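Putative fumarylacetoacetate hydrolase family protein (PDB 3S52) belongs to the fumarylacetoacetate hydrolase family, a mixed beta-sheet fold assembled here as a dimer, and its own function is not established. Local coordinates at residues V45-I57 with W121-S134. Numbering follows the deposited sequence.
With SO4 (sulfate ion), chain E.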
loop_
_atom_site.group_PDB
_atom_site.type_symbol
_atom_site.label_atom_id
_atom_site.label_comp_id
_atom_site.label_asym_id
_atom_site.label_seq_id
_atom_site.Cartn_x
_atom_site.Cartn_y
_atom_site.Cartn_z
ATOM N N VAL A 45 5.891 -10.001 -9.016
ATOM C CA VAL A 45 5.049 -9.950 -7.827
ATOM C C VAL A 45 5.178 -8.570 -7.194
ATOM O O VAL A 45 6.267 -8.153 -6.819
ATOM C CB VAL A 45 5.507 -11.015 -6.840
ATOM C CG1 VAL A 45 4.715 -10.925 -5.557
ATOM C CG2 VAL A 45 5.364 -12.396 -7.488
ATOM N N LEU A 46 4.066 -7.851 -7.104
ATOM C CA LEU A 46 4.095 -6.452 -6.673
ATOM C C LEU A 46 3.331 -6.252 -5.375
ATOM O O LEU A 46 2.231 -6.772 -5.213
ATOM C CB LEU A 46 3.479 -5.551 -7.749
ATOM C CG LEU A 46 4.217 -5.510 -9.091
ATOM C CD1 LEU A 46 3.707 -4.355 -9.924
ATOM C CD2 LEU A 46 5.718 -5.320 -8.831
ATOM N N PHE A 47 3.910 -5.499 -4.448
ATOM C CA PHE A 47 3.161 -5.044 -3.284
ATOM C C PHE A 47 3.670 -3.663 -2.938
ATOM O O PHE A 47 4.628 -3.188 -3.554
ATOM C CB PHE A 47 3.306 -6.018 -2.111
ATOM C CG PHE A 47 4.731 -6.200 -1.640
ATOM C CD1 PHE A 47 5.563 -7.131 -2.240
ATOM C CD2 PHE A 47 5.224 -5.451 -0.581
ATOM C CE1 PHE A 47 6.871 -7.300 -1.805
ATOM C CE2 PHE A 47 6.537 -5.606 -0.137
ATOM C CZ PHE A 47 7.360 -6.524 -0.748
ATOM N N ILE A 48 3.054 -3.019 -1.953
ATOM C CA ILE A 48 3.340 -1.605 -1.701
ATOM C C ILE A 48 3.463 -1.363 -0.203
ATOM O O ILE A 48 2.767 -2.009 0.572
ATOM C CB ILE A 48 2.210 -0.703 -2.265
ATOM C CG1 ILE A 48 2.101 -0.863 -3.785
ATOM C CG2 ILE A 48 2.433 0.790 -1.886
ATOM C CD1 ILE A 48 0.992 -0.018 -4.440
ATOM N N LYS A 49 4.348 -0.445 0.195
ATOM C CA LYS A 49 4.426 0.005 1.574
ATOM C C LYS A 49 4.023 1.479 1.619
ATOM O O LYS A 49 4.314 2.238 0.688
ATOM C CB LYS A 49 5.844 -0.121 2.124
ATOM C CG LYS A 49 6.493 -1.505 2.046
ATOM C CD LYS A 49 7.867 -1.454 2.745
ATOM C CE LYS A 49 8.641 -2.758 2.657
ATOM N NZ LYS A 49 8.354 -3.698 3.792
ATOM N N PRO A 50 3.356 1.899 2.703
ATOM C CA PRO A 50 2.895 3.292 2.746
ATOM C C PRO A 50 3.941 4.195 3.379
ATOM O O PRO A 50 4.950 3.702 3.871
ATOM C CB PRO A 50 1.670 3.205 3.653
ATOM C CG PRO A 50 2.045 2.110 4.636
ATOM C CD PRO A 50 2.841 1.102 3.838
ATOM N N GLU A 51 3.679 5.497 3.407
ATOM C CA GLU A 51 4.611 6.441 4.009
ATOM C C GLU A 51 4.951 6.069 5.462
ATOM O O GLU A 51 6.081 6.260 5.920
ATOM C CB GLU A 51 4.040 7.862 3.920
ATOM C CG GLU A 51 4.707 8.867 4.855
ATOM C CD GLU A 51 4.123 8.828 6.256
ATOM O OE1 GLU A 51 2.879 8.767 6.389
ATOM O OE2 GLU A 51 4.914 8.846 7.224
ATOM N N THR A 52 3.980 5.535 6.192
ATOM C CA THR A 52 4.222 5.149 7.579
ATOM C C THR A 52 5.228 4.002 7.764
ATOM O O THR A 52 5.664 3.729 8.885
ATOM C CB THR A 52 2.916 4.788 8.299
ATOM O OG1 THR A 52 2.099 3.979 7.439
ATOM C CG2 THR A 52 2.155 6.057 8.677
ATOM N N ALA A 53 5.575 3.308 6.685
ATOM C CA ALA A 53 6.583 2.238 6.768
ATOM C C ALA A 53 7.999 2.828 6.760
ATOM O O ALA A 53 8.939 2.254 7.309
ATOM C CB ALA A 53 6.410 1.268 5.609
ATOM N N LEU A 54 8.136 3.983 6.119
ATOM C CA LEU A 54 9.442 4.564 5.858
ATOM C C LEU A 54 10.084 5.216 7.077
ATOM O O LEU A 54 9.419 5.905 7.837
ATOM C CB LEU A 54 9.339 5.591 4.728
ATOM C CG LEU A 54 9.253 4.992 3.323
ATOM C CD1 LEU A 54 8.594 5.973 2.349
ATOM C CD2 LEU A 54 10.633 4.573 2.836
ATOM N N CYS A 55 11.389 5.000 7.240
ATOM C CA CYS A 55 12.163 5.647 8.296
ATOM C C CYS A 55 13.644 5.716 7.928
ATOM O O CYS A 55 14.089 5.074 6.969
ATOM C CB CYS A 55 11.957 4.957 9.650
ATOM S SG CYS A 55 12.286 3.191 9.644
ATOM N N ASP A 56 14.395 6.523 8.669
ATOM C CA ASP A 56 15.812 6.733 8.381
ATOM C C ASP A 56 16.613 5.534 8.933
ATOM O O ASP A 56 16.693 5.319 10.140
ATOM C CB ASP A 56 16.243 8.039 9.048
ATOM C CG ASP A 56 17.718 8.363 8.847
ATOM O OD1 ASP A 56 18.479 7.516 8.330
ATOM O OD2 ASP A 56 18.116 9.481 9.229
ATOM N N ILE A 57 17.227 4.765 8.042
ATOM C CA ILE A 57 17.986 3.591 8.463
ATOM C C ILE A 57 19.146 3.950 9.398
ATOM O O ILE A 57 19.590 3.128 10.193
ATOM C CB ILE A 57 18.481 2.773 7.246
ATOM C CG1 ILE A 57 18.687 1.299 7.626
ATOM C CG2 ILE A 57 19.722 3.410 6.605
ATOM C CD1 ILE A 57 18.662 0.368 6.411
ATOM N N TRP A 121 -0.904 -9.070 1.974
ATOM C CA TRP A 121 0.335 -9.140 2.736
ATOM C C TRP A 121 0.583 -7.940 3.650
ATOM O O TRP A 121 1.562 -7.939 4.403
ATOM C CB TRP A 121 1.523 -9.270 1.787
ATOM C CG TRP A 121 1.661 -10.565 1.055
ATOM C CD1 TRP A 121 0.770 -11.614 1.017
ATOM C CD2 TRP A 121 2.775 -10.949 0.244
ATOM N NE1 TRP A 121 1.282 -12.626 0.230
ATOM C CE2 TRP A 121 2.504 -12.238 -0.259
ATOM C CE3 TRP A 121 3.970 -10.310 -0.124
ATOM C CZ2 TRP A 121 3.392 -12.910 -1.101
ATOM C CZ3 TRP A 121 4.856 -10.979 -0.958
ATOM C CH2 TRP A 121 4.556 -12.261 -1.445
ATOM N N GLU A 122 -0.280 -6.924 3.577
ATOM C CA GLU A 122 -0.014 -5.633 4.231
ATOM C C GLU A 122 0.392 -5.720 5.702
ATOM O O GLU A 122 1.284 -4.998 6.153
ATOM C CB GLU A 122 -1.214 -4.682 4.101
ATOM C CG GLU A 122 -1.247 -3.896 2.784
ATOM C CD GLU A 122 -1.895 -4.673 1.643
ATOM O OE1 GLU A 122 -1.994 -5.924 1.737
ATOM O OE2 GLU A 122 -2.328 -4.019 0.670
ATOM N N LYS A 123 -0.282 -6.567 6.470
ATOM C CA LYS A 123 0.065 -6.656 7.879
ATOM C C LYS A 123 1.499 -7.141 8.059
ATOM O O LYS A 123 2.160 -6.769 9.032
ATOM C CB LYS A 123 -0.914 -7.552 8.666
ATOM C CG LYS A 123 -2.311 -6.973 8.845
ATOM C CD LYS A 123 -3.153 -7.787 9.863
ATOM C CE LYS A 123 -3.985 -8.852 9.200
ATOM N NZ LYS A 123 -4.918 -9.496 10.180
ATOM N N ALA A 124 1.956 -8.018 7.162
ATOM C CA ALA A 124 3.330 -8.535 7.228
ATOM C C ALA A 124 4.393 -7.636 6.591
ATOM O O ALA A 124 5.581 -7.729 6.934
ATOM C CB ALA A 124 3.413 -9.930 6.625
ATOM N N LYS A 125 3.998 -6.910 5.558
ATOM C CA LYS A 125 4.938 -6.058 4.820
ATOM C C LYS A 125 4.848 -4.539 4.980
ATOM O O LYS A 125 5.792 -3.810 4.638
ATOM C CB LYS A 125 4.796 -6.394 3.331
ATOM C CG LYS A 125 5.249 -7.797 2.983
ATOM C CD LYS A 125 6.751 -7.781 2.773
ATOM C CE LYS A 125 7.263 -9.043 2.119
ATOM N NZ LYS A 125 8.755 -8.925 1.974
ATOM N N ALA A 126 3.686 -4.068 5.423
ATOM C CA ALA A 126 3.372 -2.630 5.433
ATOM C C ALA A 126 3.370 -1.961 6.797
ATOM O O ALA A 126 3.052 -0.773 6.901
ATOM C CB ALA A 126 2.060 -2.352 4.700
ATOM N N PHE A 127 3.689 -2.721 7.843
ATOM C CA PHE A 127 3.547 -2.234 9.209
ATOM C C PHE A 127 4.485 -1.044 9.463
ATOM O O PHE A 127 5.445 -0.824 8.713
ATOM C CB PHE A 127 3.819 -3.364 10.217
ATOM C CG PHE A 127 5.197 -3.960 10.100
ATOM C CD1 PHE A 127 6.258 -3.446 10.835
ATOM C CD2 PHE A 127 5.432 -5.028 9.241
ATOM C CE1 PHE A 127 7.541 -3.995 10.710
ATOM C CE2 PHE A 127 6.703 -5.573 9.102
ATOM C CZ PHE A 127 7.759 -5.062 9.836
ATOM N N ASP A 128 4.196 -0.264 10.503
ATOM C CA ASP A 128 4.991 0.930 10.790
ATOM C C ASP A 128 6.464 0.594 10.867
ATOM O O ASP A 128 6.843 -0.371 11.524
ATOM C CB ASP A 128 4.590 1.557 12.131
ATOM C CG ASP A 128 3.242 2.243 12.079
ATOM O OD1 ASP A 128 2.658 2.347 10.971
ATOM O OD2 ASP A 128 2.779 2.697 13.153
ATOM N N GLY A 129 7.286 1.391 10.197
ATOM C CA GLY A 129 8.724 1.225 10.249
ATOM C C GLY A 129 9.257 0.025 9.495
ATOM O O GLY A 129 10.414 -0.347 9.682
ATOM N N SER A 130 8.463 -0.559 8.601
ATOM C CA SER A 130 8.921 -1.780 7.912
ATOM C C SER A 130 9.853 -1.491 6.729
ATOM O O SER A 130 10.195 -2.393 5.960
ATOM C CB SER A 130 7.745 -2.599 7.399
ATOM O OG SER A 130 7.075 -1.872 6.396
ATOM N N CYS A 131 10.200 -0.226 6.537
ATOM C CA CYS A 131 11.079 0.135 5.432
ATOM C C CYS A 131 12.097 1.210 5.831
ATOM O O CYS A 131 12.021 2.355 5.393
ATOM C CB CYS A 131 10.274 0.562 4.205
ATOM S SG CYS A 131 11.285 0.760 2.696
ATOM N N PRO A 132 13.063 0.829 6.670
ATOM C CA PRO A 132 14.253 1.637 6.951
ATOM C C PRO A 132 15.031 1.828 5.666
ATOM O O PRO A 132 15.313 0.838 4.981
ATOM C CB PRO A 132 15.081 0.736 7.879
ATOM C CG PRO A 132 14.139 -0.289 8.385
ATOM C CD PRO A 132 13.120 -0.489 7.309
ATOM N N ILE A 133 15.404 3.066 5.360
ATOM C CA ILE A 133 16.065 3.352 4.097
ATOM C C ILE A 133 17.176 4.391 4.265
ATOM O O ILE A 133 17.101 5.260 5.147
ATOM C CB ILE A 133 15.038 3.823 3.046
ATOM C CG1 ILE A 133 15.688 4.004 1.676
ATOM C CG2 ILE A 133 14.379 5.104 3.482
ATOM C CD1 ILE A 133 14.658 3.953 0.542
ATOM N N SER A 134 18.201 4.273 3.422
ATOM C CA SER A 134 19.338 5.187 3.399
ATOM C C SER A 134 19.009 6.492 2.666
ATOM O O SER A 134 17.918 6.663 2.117
ATOM C CB SER A 134 20.519 4.521 2.665
ATOM O OG SER A 134 20.244 4.385 1.261
HETATM S S SO4 E . 9.402 -12.098 -0.885
HETATM O O1 SO4 E . 10.116 -12.644 0.270
HETATM O O2 SO4 E . 8.980 -10.739 -0.595
HETATM O O3 SO4 E . 10.266 -12.078 -2.067
HETATM O O4 SO4 E . 8.223 -12.947 -1.127
HETATM O O HOH W 1 2.317 1.590 8.214
#
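Strands 54-56 and 131-133 pair in parallel, their short axes 36° apart, through four backbone bonds: Ala-53 O accepts from Cys-131 N, Cys-131 O from Cys-55 N, Cys-55 O from Ile-133 N, and Ile-133 O from Ile-57 N. Just before them, Gly-129 N in the type II turn 127-130 reaches a lone pair of Thr-52 O (3.1 Å). Leu-54 CD2 lies against Cys-131 SG and beside Ile-133 CG2, while Cys-55 SG shares the other face with Pro-132. Beyond the strand, Ile-57 CG1 lies 3.7 Å from Pro-132 CB.

Lys-49 crosses to 121-134 with its chain extended until chi4 (-90°), where a bend turns NZ into two carbonyls. Lys-49 NZ meets Lys-125 O in the carbonyl plane at 2.7 Å and Ser-130 O from above the plane at 3.1 Å; on the way, Lys-49 CD presses tightly on Cys-131 CB (3.5 Å). The Lys-125 side chain, bent at chi2, and that of Phe-47 cross at about a right angle, Lys-125 CD 3.6 Å from Phe-47 CE2. Phe-47 and the Trp-121 six-membered ring meet obliquely, planes at 49°. A water accepts from Thr-52 OG1 and donates to Ala-126 O and Asp-128 OD1; Asp-128 OD2 forms a salt bridge with Lys-85 and a hydrogen bond with Thr-183, both of the second subunit.

Asp-104 bridges Lys-49 and Lys-125; Lys-125 NZ also pairs with Glu-73 and donates to Thr-106 OG1 and sulfate O2. These carboxylates probably offset the buried positive charge. The sulfate, probably from the crystallisation liquor, also binds Ser-27 N and His-32 NE2, consistent with a pocket that can accept an anion.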